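Local atomic coordinates of alpha-L-rhamnosidase (Streptomyces avermitilis, PDB entry 3W5M), a protein that hydrolyses terminal alpha-L-rhamnose residues from rhamnosides such as citrus flavonoids and gum arabic, and binds L-rhamnose through a calcium-dependent carbohydrate-binding module. Residues A[346-350]-A[351-355]; A[661-664]-A[665-669]; A[722-725]-A[726-730]; A[828-831]-A[832-836]; A[877-881]-A[882-886]. One frame throughout, in Å; residues are numbered along the deposited sequence.

Contacts 1 and 2 are buried and touch each other: Lys663 NZ of helix 658-671 lies 2.8 Å from Trp347 O of the loop before strand 353-360, a probable hydrogen bond between two domains. Contacts 3, 4 and 5 are partly buried; contact 3, on helix 713-732, meets contact 2 where Arg669 packs on Ser722. Contacts 2 to 5 all belong to the catalytic (alpha/alpha)6-barrel domain. Helical i to i+4 pairing thins outward, from a short buried Lys-Asp salt bridge (contact 2), through an unbonded His-Arg pair (contact 3), to a long salt bridge (contact 4). A doubly bonded carbonyl and an Asp-Arg salt bridge close the turn of contact 1, a serine capping bond and an aromatic pair that of contact 5.

Contact 1 (A[346-350]-A[351-355]); sequences GWTDY and RKRVQ
Asp349 turns its carboxylate across the guanidinium of Arg351, the two planes 50° apart, and OD1 takes two donors from opposite faces of its plane. Arg351 NE makes the salt bridge on the syn side of Asp349 OD1 at 2.9 Å, while Arg351 N comes from above the plane. The carboxylate swings back over the turn because CG stands anti to the backbone N (chi1 174°). Asp349 O is likewise gripped twice, by Lys352 N and by Arg353 N, which closes the turn. Thr348 points its hydroxyl at the strand: OG1 donates to Arg353 O at 2.7 Å from above the carbonyl plane, and accepts from a water that in turn accepts from Gln355 N. Its methyl CG2 rests on Gln355 CG at 3.9 Å. The Tyr350 ring lies with Thr348 O over the centre of one face, its edge against Val354 CG2, and its OH bound to Gly346 O at 2.8 Å, which holds the far end of the ring in place. Strand 353-360 runs between strands 316-326 and 471-474, with Val354 packed on both. On the domain boundary, Thr348 touches Lys663 and Asp667 of helix 658-671, and Arg353 makes a salt bridge with Asp670.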
# COMPACT_ATOMS: atom_id res chain seq x y z
N GLY A 346 2.61 0.65 9.97
CA GLY A 346 2.71 0.10 8.61
C GLY A 346 2.93 -1.41 8.66
O GLY A 346 3.01 -1.98 9.74
N TRP A 347 3.03 -2.04 7.48
CA TRP A 347 3.07 -3.48 7.35
C TRP A 347 4.50 -3.93 7.03
O TRP A 347 5.08 -3.54 6.01
CB TRP A 347 2.18 -3.92 6.19
CG TRP A 347 1.98 -5.40 6.04
CD1 TRP A 347 2.36 -6.38 6.90
CD2 TRP A 347 1.23 -6.03 5.00
NE1 TRP A 347 1.92 -7.61 6.44
CE2 TRP A 347 1.25 -7.42 5.26
CE3 TRP A 347 0.60 -5.56 3.83
CZ2 TRP A 347 0.63 -8.35 4.42
CZ3 TRP A 347 -0.03 -6.47 3.01
CH2 TRP A 347 -0.01 -7.86 3.30
N THR A 348 5.04 -4.72 7.94
CA THR A 348 6.27 -5.50 7.70
C THR A 348 6.01 -6.95 8.13
O THR A 348 4.97 -7.24 8.75
CB THR A 348 7.48 -4.92 8.45
OG1 THR A 348 7.16 -4.73 9.84
CG2 THR A 348 7.94 -3.58 7.81
N ASP A 349 6.94 -7.87 7.82
CA ASP A 349 6.81 -9.18 8.46
C ASP A 349 7.17 -9.05 9.95
O ASP A 349 8.37 -9.04 10.32
CB ASP A 349 7.70 -10.24 7.75
CG ASP A 349 7.70 -11.60 8.49
OD1 ASP A 349 7.07 -11.77 9.56
OD2 ASP A 349 8.39 -12.52 8.00
N TYR A 350 6.14 -8.95 10.80
CA TYR A 350 6.34 -8.61 12.21
C TYR A 350 7.18 -9.62 13.02
O TYR A 350 7.65 -9.32 14.11
CB TYR A 350 5.01 -8.39 12.90
CG TYR A 350 4.18 -7.31 12.25
CD1 TYR A 350 4.54 -5.96 12.33
CD2 TYR A 350 3.03 -7.64 11.51
CE1 TYR A 350 3.76 -4.97 11.71
CE2 TYR A 350 2.27 -6.67 10.89
CZ TYR A 350 2.62 -5.32 11.02
OH TYR A 350 1.83 -4.38 10.39
N ARG A 351 7.34 -10.82 12.49
CA ARG A 351 8.24 -11.81 13.11
C ARG A 351 9.69 -11.34 12.95
O ARG A 351 10.52 -11.55 13.84
CB ARG A 351 8.08 -13.16 12.44
CG ARG A 351 6.73 -13.84 12.64
CD ARG A 351 6.47 -14.91 11.58
NE ARG A 351 6.10 -14.37 10.27
CZ ARG A 351 5.83 -15.11 9.19
NH1 ARG A 351 5.88 -16.44 9.28
NH2 ARG A 351 5.51 -14.54 8.03
N LYS A 352 10.00 -10.71 11.81
CA LYS A 352 11.36 -10.29 11.51
C LYS A 352 11.66 -8.86 11.90
O LYS A 352 12.77 -8.56 12.37
CB LYS A 352 11.69 -10.53 10.03
CG LYS A 352 11.66 -12.03 9.70
CD LYS A 352 12.24 -12.32 8.34
CE LYS A 352 12.33 -13.81 8.12
NZ LYS A 352 13.11 -14.06 6.87
N ARG A 353 10.70 -7.96 11.70
CA ARG A 353 10.96 -6.55 12.02
C ARG A 353 9.63 -5.80 12.20
O ARG A 353 8.59 -6.18 11.62
CB ARG A 353 11.81 -5.87 10.94
CG ARG A 353 11.07 -5.62 9.62
CD ARG A 353 11.97 -5.09 8.51
NE ARG A 353 12.92 -6.13 8.10
CZ ARG A 353 14.23 -6.06 8.31
NH1 ARG A 353 14.77 -4.98 8.89
NH2 ARG A 353 15.01 -7.08 7.93
N VAL A 354 9.68 -4.79 13.06
CA VAL A 354 8.59 -3.83 13.15
C VAL A 354 9.24 -2.44 13.04
O VAL A 354 10.35 -2.23 13.52
CB VAL A 354 7.74 -4.01 14.42
CG1 VAL A 354 8.50 -3.64 15.68
CG2 VAL A 354 6.40 -3.23 14.31
N GLN A 355 8.55 -1.49 12.42
CA GLN A 355 9.12 -0.16 12.23
C GLN A 355 8.58 0.77 13.32
O GLN A 355 7.42 0.66 13.67
CB GLN A 355 8.77 0.37 10.83
CG GLN A 355 9.40 -0.47 9.74
CD GLN A 355 9.53 0.24 8.40
OE1 GLN A 355 10.64 0.60 7.95
NE2 GLN A 355 8.40 0.45 7.77
O HOH W 1 6.32 -2.29 10.81

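Contact 2 (A[661-664]-A[665-669]); sequences LTKW and LVDLR
Lys663 and Asp667, one helical turn apart, form the salt bridge of this stretch, NZ to OD2 at 2.8 Å on the syn lone pair of the carboxylate. The lysine chain bends at chi2 (-91°), which brings its ammonium back alongside the next turn. Lys663 NZ also donates to Trp347 O and Ser626 O, so this buried charge is held by three acceptors. A water donates to both Asp667 OD1 and Lys663 O, each at 2.8 Å, and engages the second carboxylate oxygen. An alanine in place of Asp667 would probably leave the buried ammonium without its salt-bridge partner one turn on and the water without one of its two acceptors. Apolar contact gathers on Trp664: its indole has Leu668 CB over one face, CH2 lies 4.0 Å from Leu668 CD2, and CZ3 lies 4.1 Å from Leu665 CD2. The indole NE1 donates to Ala682 O, outside the helix. Backbone bonds run from Leu665 N to Leu661 O and onward to Leu668 N with Trp664 O, each spanning four residues. Such i to i+4 pairing is the mark of an alpha-helix, here helix 658-671 of the (alpha/alpha)6-barrel, where the Trp664 side chain stands about 8 Å from that of the rhamnose-binding Asp643.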
# COMPACT_ATOMS: atom_id res chain seq x y z
N LEU A 661 10.32 2.02 -2.11
CA LEU A 661 10.72 0.73 -2.69
C LEU A 661 11.97 0.13 -2.05
O LEU A 661 12.09 -1.09 -2.02
CB LEU A 661 10.82 0.79 -4.23
CG LEU A 661 9.46 1.20 -4.81
CD1 LEU A 661 9.67 1.44 -6.30
CD2 LEU A 661 8.37 0.16 -4.54
N THR A 662 12.87 0.96 -1.53
CA THR A 662 13.94 0.46 -0.63
C THR A 662 13.37 -0.34 0.52
O THR A 662 13.81 -1.45 0.79
CB THR A 662 14.87 1.60 -0.11
OG1 THR A 662 15.49 2.25 -1.22
CG2 THR A 662 15.96 1.05 0.82
N LYS A 663 12.38 0.23 1.21
CA LYS A 663 11.70 -0.44 2.29
C LYS A 663 11.07 -1.75 1.78
O LYS A 663 11.22 -2.80 2.41
CB LYS A 663 10.61 0.48 2.88
CG LYS A 663 9.86 -0.13 4.04
CD LYS A 663 8.63 -0.86 3.55
CE LYS A 663 7.77 -1.33 4.70
NZ LYS A 663 6.65 -2.10 4.16
N TRP A 664 10.37 -1.68 0.66
CA TRP A 664 9.68 -2.88 0.16
C TRP A 664 10.69 -3.99 -0.21
O TRP A 664 10.42 -5.17 0.01
CB TRP A 664 8.77 -2.59 -1.03
CG TRP A 664 8.08 -3.84 -1.51
CD1 TRP A 664 7.07 -4.52 -0.89
CD2 TRP A 664 8.41 -4.60 -2.68
NE1 TRP A 664 6.73 -5.64 -1.62
CE2 TRP A 664 7.53 -5.70 -2.73
CE3 TRP A 664 9.35 -4.44 -3.70
CZ2 TRP A 664 7.57 -6.66 -3.76
CZ3 TRP A 664 9.38 -5.39 -4.74
CH2 TRP A 664 8.51 -6.50 -4.73
N LEU A 665 11.83 -3.62 -0.76
CA LEU A 665 12.83 -4.66 -1.11
C LEU A 665 13.39 -5.34 0.13
O LEU A 665 13.78 -6.51 0.07
CB LEU A 665 13.96 -4.06 -1.95
CG LEU A 665 13.57 -3.68 -3.37
CD1 LEU A 665 14.62 -2.71 -3.93
CD2 LEU A 665 13.43 -4.94 -4.22
N VAL A 666 13.44 -4.63 1.27
CA VAL A 666 13.72 -5.29 2.52
C VAL A 666 12.65 -6.35 2.83
O VAL A 666 13.00 -7.46 3.28
CB VAL A 666 13.83 -4.30 3.70
CG1 VAL A 666 14.07 -5.07 5.00
CG2 VAL A 666 15.00 -3.37 3.43
N ASP A 667 11.38 -6.01 2.59
CA ASP A 667 10.28 -6.98 2.81
C ASP A 667 10.46 -8.18 1.87
O ASP A 667 10.29 -9.33 2.28
CB ASP A 667 8.91 -6.39 2.52
CG ASP A 667 8.52 -5.24 3.45
OD1 ASP A 667 8.90 -5.26 4.66
OD2 ASP A 667 7.80 -4.33 2.95
N LEU A 668 10.80 -7.90 0.63
CA LEU A 668 10.94 -8.98 -0.35
C LEU A 668 12.06 -9.95 0.04
O LEU A 668 11.87 -11.17 0.03
CB LEU A 668 11.19 -8.42 -1.73
CG LEU A 668 11.29 -9.46 -2.85
CD1 LEU A 668 9.95 -10.15 -3.09
CD2 LEU A 668 11.80 -8.77 -4.10
N ARG A 669 13.22 -9.40 0.39
CA ARG A 669 14.32 -10.22 0.93
C ARG A 669 14.01 -10.92 2.23
O ARG A 669 14.47 -12.05 2.44
CB ARG A 669 15.63 -9.44 1.02
CG ARG A 669 16.20 -9.15 -0.37
CD ARG A 669 17.56 -8.47 -0.34
NE ARG A 669 17.50 -7.17 0.35
CZ ARG A 669 17.32 -6.01 -0.27
NH1 ARG A 669 17.19 -5.94 -1.60
NH2 ARG A 669 17.33 -4.89 0.45
O HOH W 2 16.63 -2.19 -0.26
O HOH W 3 10.81 -3.32 5.15

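Contact 3 (A[722-725]-A[726-730]); sequences SVHA and WLRYL
Val723 and Leu727 pack one turn apart on the buried side of helix 713-732, part of the (alpha/alpha)6-barrel, while His724 and Arg728 meet on its solvent side. The packed side is apolar: Val723 CG1 approaches Leu727 CD1 at 4.3 Å, and both side chains press on Ala771 of helix 756-777. Trp726 leads into the same interior. Its CB sits 3.4 Å from Val723 O, and a chi1 of 172° carries the indole away from the preceding turn, where it takes Leu730 CD1 over one face. The indole NE1 is held by Asp697 OD1, Val700 of helix 698-710 touches the Trp726 side chain, and that side chain lies about 7 Å from that of Trp695, a rhamnose-binding residue.

Beneath both sides runs a regular i to i+4 backbone ladder, from Trp726 N with Ser722 O to Tyr729 N with Ala725 O. Leu727 N gives its hydrogen to Val723 O at 2.9 Å, nearly along the C=O axis.

The exposed side is looser. The imidazole of His724 and the guanidinium of Arg728 stand almost perpendicular, 87° apart, the ring edge over one guanidinium face. His724 ND1 turns elsewhere, to the hydroxyl of Tyr785. His724 NE2 lies 3.4 Å from Arg728 NH2, but the angle is too poor for a hydrogen bond.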
# COMPACT_ATOMS: atom_id res chain seq x y z
N SER A 722 20.95 -11.51 -2.75
CA SER A 722 19.63 -12.14 -2.98
C SER A 722 19.43 -12.47 -4.47
O SER A 722 18.80 -13.47 -4.79
CB SER A 722 18.47 -11.26 -2.47
OG SER A 722 18.34 -10.09 -3.26
N VAL A 723 19.99 -11.63 -5.34
CA VAL A 723 19.92 -11.82 -6.80
C VAL A 723 20.73 -13.09 -7.17
O VAL A 723 20.23 -13.93 -7.91
CB VAL A 723 20.43 -10.57 -7.55
CG1 VAL A 723 20.68 -10.85 -9.04
CG2 VAL A 723 19.42 -9.43 -7.41
N HIS A 724 21.94 -13.21 -6.63
CA HIS A 724 22.76 -14.44 -6.79
C HIS A 724 21.97 -15.67 -6.38
O HIS A 724 21.94 -16.67 -7.12
CB HIS A 724 24.10 -14.35 -6.01
CG HIS A 724 25.02 -15.52 -6.25
ND1 HIS A 724 26.02 -15.49 -7.21
CD2 HIS A 724 25.08 -16.74 -5.68
CE1 HIS A 724 26.66 -16.65 -7.20
NE2 HIS A 724 26.11 -17.43 -6.29
N ALA A 725 21.30 -15.62 -5.22
CA ALA A 725 20.57 -16.76 -4.73
C ALA A 725 19.37 -17.10 -5.63
O ALA A 725 19.03 -18.27 -5.77
CB ALA A 725 20.12 -16.54 -3.29
N TRP A 726 18.76 -16.07 -6.22
CA TRP A 726 17.62 -16.22 -7.14
C TRP A 726 18.10 -16.90 -8.40
O TRP A 726 17.46 -17.85 -8.87
CB TRP A 726 17.03 -14.85 -7.46
CG TRP A 726 15.97 -14.73 -8.51
CD1 TRP A 726 15.98 -13.86 -9.55
CD2 TRP A 726 14.70 -15.38 -8.54
NE1 TRP A 726 14.80 -13.92 -10.25
CE2 TRP A 726 14.01 -14.88 -9.68
CE3 TRP A 726 14.08 -16.36 -7.74
CZ2 TRP A 726 12.73 -15.31 -10.04
CZ3 TRP A 726 12.78 -16.82 -8.12
CH2 TRP A 726 12.13 -16.29 -9.26
N LEU A 727 19.25 -16.46 -8.93
CA LEU A 727 19.77 -17.04 -10.19
C LEU A 727 20.15 -18.50 -10.00
O LEU A 727 19.96 -19.34 -10.91
CB LEU A 727 20.97 -16.23 -10.72
CG LEU A 727 20.66 -14.87 -11.36
CD1 LEU A 727 21.93 -14.06 -11.58
CD2 LEU A 727 19.83 -14.96 -12.64
N ARG A 728 20.70 -18.80 -8.82
CA ARG A 728 21.07 -20.16 -8.45
C ARG A 728 19.82 -21.05 -8.36
O ARG A 728 19.81 -22.18 -8.89
CB ARG A 728 21.87 -20.16 -7.16
CG ARG A 728 22.03 -21.52 -6.50
CD ARG A 728 22.70 -21.35 -5.16
NE ARG A 728 24.11 -21.01 -5.30
CZ ARG A 728 24.89 -20.61 -4.30
NH1 ARG A 728 24.37 -20.48 -3.08
NH2 ARG A 728 26.18 -20.32 -4.51
N TYR A 729 18.77 -20.52 -7.74
CA TYR A 729 17.46 -21.16 -7.74
C TYR A 729 16.96 -21.42 -9.16
O TYR A 729 16.47 -22.51 -9.46
CB TYR A 729 16.41 -20.32 -6.97
CG TYR A 729 14.99 -20.81 -7.18
CD1 TYR A 729 14.44 -21.80 -6.35
CD2 TYR A 729 14.20 -20.30 -8.22
CE1 TYR A 729 13.15 -22.28 -6.57
CE2 TYR A 729 12.90 -20.74 -8.42
CZ TYR A 729 12.40 -21.74 -7.61
OH TYR A 729 11.12 -22.16 -7.84
N LEU A 730 17.08 -20.43 -10.04
CA LEU A 730 16.52 -20.54 -11.38
C LEU A 730 17.29 -21.55 -12.22
O LEU A 730 16.71 -22.26 -13.04
CB LEU A 730 16.53 -19.18 -12.07
CG LEU A 730 15.49 -18.15 -11.57
CD1 LEU A 730 15.77 -16.82 -12.24
CD2 LEU A 730 14.04 -18.59 -11.81

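Contact 4 (A[828-831]-A[832-836]); sequences LRKA and AADRL
Asp834 N donates to Lys830 O at 2.8 Å, one of four i to i+4 bonds that open helix 829-842 of the (alpha/alpha)6-barrel domain. Ala833 N to Arg829 O is equally short, at 2.8 Å. Ala832 N to Leu828 O and Arg835 N to Ala831 O, both 3.0 Å, complete the set. All four are fairly straight, and Leu828, at the N-cap position, supplies the carbonyl that Ala832 N meets.

Over this ladder the side chains of Lys830 and Asp834 approach one another at an exposed surface. The lysine chain runs out extended and folds only at its last torsion (chi4 -67°), which turns the ammonium toward the carboxylate. The resulting salt bridge is long, Lys830 NZ to Asp834 OD2 3.7 Å, and is therefore probably a modest electrostatic tie. The two arginines turn to other parts of the chain: Arg829 NH1 donates to Leu819 O, and Arg835 NH2 makes a salt bridge with Asp810.

Packing is shared by two alanines and Leu836. Ala832 meets Tyr815 and Ala833 meets Leu819, both of helix 812-820, and the small methyl groups probably let that helix lie near. Leu836, farther on, reaches Val860 and Leu861 of helix 854-863. Along the helix itself, Ala832 CB rests 3.5 Å from Leu828 O, and Ala833 CB sits 3.4 Å from Arg829 O.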
# COMPACT_ATOMS: atom_id res chain seq x y z
N LEU A 828 18.23 -10.77 -36.90
CA LEU A 828 16.80 -11.03 -37.02
C LEU A 828 15.91 -10.03 -36.29
O LEU A 828 14.72 -10.22 -36.22
CB LEU A 828 16.50 -12.45 -36.51
CG LEU A 828 16.91 -13.56 -37.47
CD1 LEU A 828 16.93 -14.92 -36.78
CD2 LEU A 828 15.98 -13.55 -38.68
N ARG A 829 16.50 -8.98 -35.73
CA ARG A 829 15.70 -7.96 -35.03
C ARG A 829 14.72 -7.24 -35.95
O ARG A 829 13.56 -7.04 -35.60
CB ARG A 829 16.59 -6.97 -34.29
CG ARG A 829 17.22 -7.58 -33.04
CD ARG A 829 18.06 -6.55 -32.28
NE ARG A 829 17.26 -5.40 -31.82
CZ ARG A 829 16.64 -5.35 -30.65
NH1 ARG A 829 16.72 -6.38 -29.81
NH2 ARG A 829 15.93 -4.28 -30.32
N LYS A 830 15.18 -6.86 -37.14
CA LYS A 830 14.32 -6.24 -38.13
C LYS A 830 13.09 -7.12 -38.42
O LYS A 830 11.97 -6.62 -38.39
CB LYS A 830 15.09 -5.97 -39.42
CG LYS A 830 14.34 -5.12 -40.44
CD LYS A 830 15.28 -4.70 -41.56
CE LYS A 830 14.59 -3.73 -42.51
NZ LYS A 830 13.48 -4.39 -43.26
N ALA A 831 13.33 -8.41 -38.69
CA ALA A 831 12.26 -9.37 -38.98
C ALA A 831 11.29 -9.52 -37.81
O ALA A 831 10.07 -9.51 -38.01
CB ALA A 831 12.84 -10.73 -39.37
N ALA A 832 11.84 -9.64 -36.59
CA ALA A 832 11.01 -9.79 -35.40
C ALA A 832 10.16 -8.55 -35.17
O ALA A 832 8.96 -8.67 -34.85
CB ALA A 832 11.84 -10.15 -34.17
N ALA A 833 10.74 -7.37 -35.38
CA ALA A 833 10.00 -6.13 -35.22
C ALA A 833 8.95 -5.91 -36.32
O ALA A 833 7.85 -5.39 -36.05
CB ALA A 833 10.95 -4.94 -35.12
N ASP A 834 9.29 -6.29 -37.56
CA ASP A 834 8.36 -6.24 -38.69
C ASP A 834 7.10 -7.08 -38.39
O ASP A 834 5.97 -6.65 -38.68
CB ASP A 834 9.02 -6.77 -39.98
CG ASP A 834 9.91 -5.71 -40.69
OD1 ASP A 834 9.80 -4.49 -40.41
OD2 ASP A 834 10.72 -6.12 -41.57
N ARG A 835 7.32 -8.28 -37.86
CA ARG A 835 6.28 -9.22 -37.47
C ARG A 835 5.39 -8.68 -36.33
O ARG A 835 4.19 -8.95 -36.30
CB ARG A 835 6.91 -10.56 -37.07
CG ARG A 835 5.93 -11.68 -36.75
CD ARG A 835 4.89 -11.82 -37.85
NE ARG A 835 3.89 -12.87 -37.60
CZ ARG A 835 2.71 -12.93 -38.21
NH1 ARG A 835 2.37 -12.02 -39.11
NH2 ARG A 835 1.86 -13.90 -37.92
N LEU A 836 5.98 -7.91 -35.41
CA LEU A 836 5.25 -7.29 -34.32
C LEU A 836 4.27 -6.28 -34.87
O LEU A 836 3.08 -6.29 -34.52
CB LEU A 836 6.22 -6.60 -33.35
CG LEU A 836 5.60 -5.79 -32.20
CD1 LEU A 836 4.73 -6.66 -31.27
CD2 LEU A 836 6.74 -5.11 -31.45

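Contact 5 (A[877-881]-A[882-886]); sequences RTFPS and WGYPI
Phe879 lays its CB over one face of the Tyr884 ring, 3.7 Å from the ring centroid and 15° off the normal, a CH-pi contact. The phenyl ring turns its edge toward the face of the Tyr884 ring in a T-shaped pair, centroids 5.3 Å apart and planes at 70°. A chi1 of 169° swings the tyrosine back toward the loop, and its OH is held beyond by Ile900 O and Lys888 NZ. Ser881 caps the helix that follows: its OG accepts from Tyr884 N at 2.9 Å. The same hydroxyl donates to Thr878 O at 2.8 Å from above the carbonyl plane. Arg877 O meets Tyr884 CA at 3.3 Å in a CA-H...O contact. A serine in place of Tyr884 would probably leave Phe879 without the ring it packs on and Ile900 O without its hydroxyl donor. Trp882 packs instead on Leu612 of helix 607-622 and Leu858 of helix 854-863, and the Pro885 side chain lies about 10 Å from that of Glu895, the probable proton acceptor. One serine hydroxyl thus serves as both acceptor and donor, and with the aromatic pair it probably helps set how the loop after helix 867-875 enters helix 883-887.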
# COMPACT_ATOMS: atom_id res chain seq x y z
N ARG A 877 -8.57 5.07 -29.31
CA ARG A 877 -9.70 5.28 -28.38
C ARG A 877 -10.63 4.06 -28.28
O ARG A 877 -11.41 3.93 -27.32
CB ARG A 877 -10.48 6.54 -28.77
CG ARG A 877 -9.75 7.85 -28.48
CD ARG A 877 -10.55 9.05 -28.96
NE ARG A 877 -11.89 9.05 -28.37
CZ ARG A 877 -12.90 9.80 -28.79
NH1 ARG A 877 -12.74 10.64 -29.80
NH2 ARG A 877 -14.08 9.71 -28.19
N THR A 878 -10.56 3.16 -29.24
CA THR A 878 -11.45 2.01 -29.23
C THR A 878 -10.78 0.87 -28.49
O THR A 878 -9.57 0.87 -28.34
CB THR A 878 -11.87 1.59 -30.66
OG1 THR A 878 -10.70 1.34 -31.43
CG2 THR A 878 -12.69 2.70 -31.32
N PHE A 879 -11.57 -0.11 -28.04
CA PHE A 879 -11.04 -1.25 -27.24
C PHE A 879 -10.21 -2.28 -28.04
O PHE A 879 -10.57 -2.59 -29.18
CB PHE A 879 -12.20 -1.97 -26.52
CG PHE A 879 -11.81 -3.30 -25.94
CD1 PHE A 879 -11.89 -4.47 -26.70
CD2 PHE A 879 -11.35 -3.40 -24.63
CE1 PHE A 879 -11.50 -5.70 -26.18
CE2 PHE A 879 -10.95 -4.63 -24.11
CZ PHE A 879 -11.03 -5.77 -24.88
N PRO A 880 -9.11 -2.84 -27.45
CA PRO A 880 -8.41 -2.46 -26.19
C PRO A 880 -7.42 -1.32 -26.39
O PRO A 880 -6.77 -1.22 -27.45
CB PRO A 880 -7.69 -3.75 -25.80
CG PRO A 880 -7.43 -4.44 -27.10
CD PRO A 880 -8.64 -4.16 -27.93
N SER A 881 -7.31 -0.46 -25.38
CA SER A 881 -6.45 0.72 -25.46
C SER A 881 -6.42 1.42 -24.10
O SER A 881 -7.12 1.00 -23.18
CB SER A 881 -6.92 1.68 -26.56
OG SER A 881 -8.19 2.27 -26.28
N TRP A 882 -5.57 2.43 -23.97
CA TRP A 882 -5.59 3.32 -22.81
C TRP A 882 -6.75 4.31 -22.94
O TRP A 882 -7.30 4.77 -21.93
CB TRP A 882 -4.22 4.03 -22.64
CG TRP A 882 -3.10 3.05 -22.33
CD1 TRP A 882 -2.87 2.41 -21.14
CD2 TRP A 882 -2.09 2.57 -23.23
NE1 TRP A 882 -1.79 1.57 -21.25
CE2 TRP A 882 -1.30 1.64 -22.52
CE3 TRP A 882 -1.78 2.83 -24.57
CZ2 TRP A 882 -0.21 0.96 -23.11
CZ3 TRP A 882 -0.71 2.17 -25.15
CH2 TRP A 882 0.07 1.25 -24.42
N GLY A 883 -7.10 4.65 -24.18
CA GLY A 883 -8.14 5.63 -24.45
C GLY A 883 -9.52 5.08 -24.12
O GLY A 883 -10.40 5.81 -23.66
N TYR A 884 -9.71 3.79 -24.37
CA TYR A 884 -11.01 3.17 -24.15
C TYR A 884 -11.54 3.42 -22.72
O TYR A 884 -12.62 3.98 -22.57
CB TYR A 884 -10.97 1.69 -24.51
CG TYR A 884 -12.18 0.90 -24.08
CD1 TYR A 884 -13.39 0.97 -24.80
CD2 TYR A 884 -12.12 0.07 -22.96
CE1 TYR A 884 -14.50 0.23 -24.40
CE2 TYR A 884 -13.22 -0.66 -22.55
CZ TYR A 884 -14.41 -0.58 -23.27
OH TYR A 884 -15.48 -1.34 -22.82
N PRO A 885 -10.75 3.06 -21.67
CA PRO A 885 -11.23 3.29 -20.28
C PRO A 885 -11.42 4.75 -19.95
O PRO A 885 -12.37 5.09 -19.24
CB PRO A 885 -10.14 2.64 -19.41
CG PRO A 885 -9.52 1.61 -20.31
CD PRO A 885 -9.53 2.24 -21.69
N ILE A 886 -10.55 5.62 -20.48
CA ILE A 886 -10.66 7.06 -20.28
C ILE A 886 -11.98 7.61 -20.82
O ILE A 886 -12.61 8.47 -20.17
CB ILE A 886 -9.45 7.82 -20.84
CG1 ILE A 886 -8.18 7.35 -20.10
CG2 ILE A 886 -9.66 9.32 -20.72
CD1 ILE A 886 -6.90 8.08 -20.46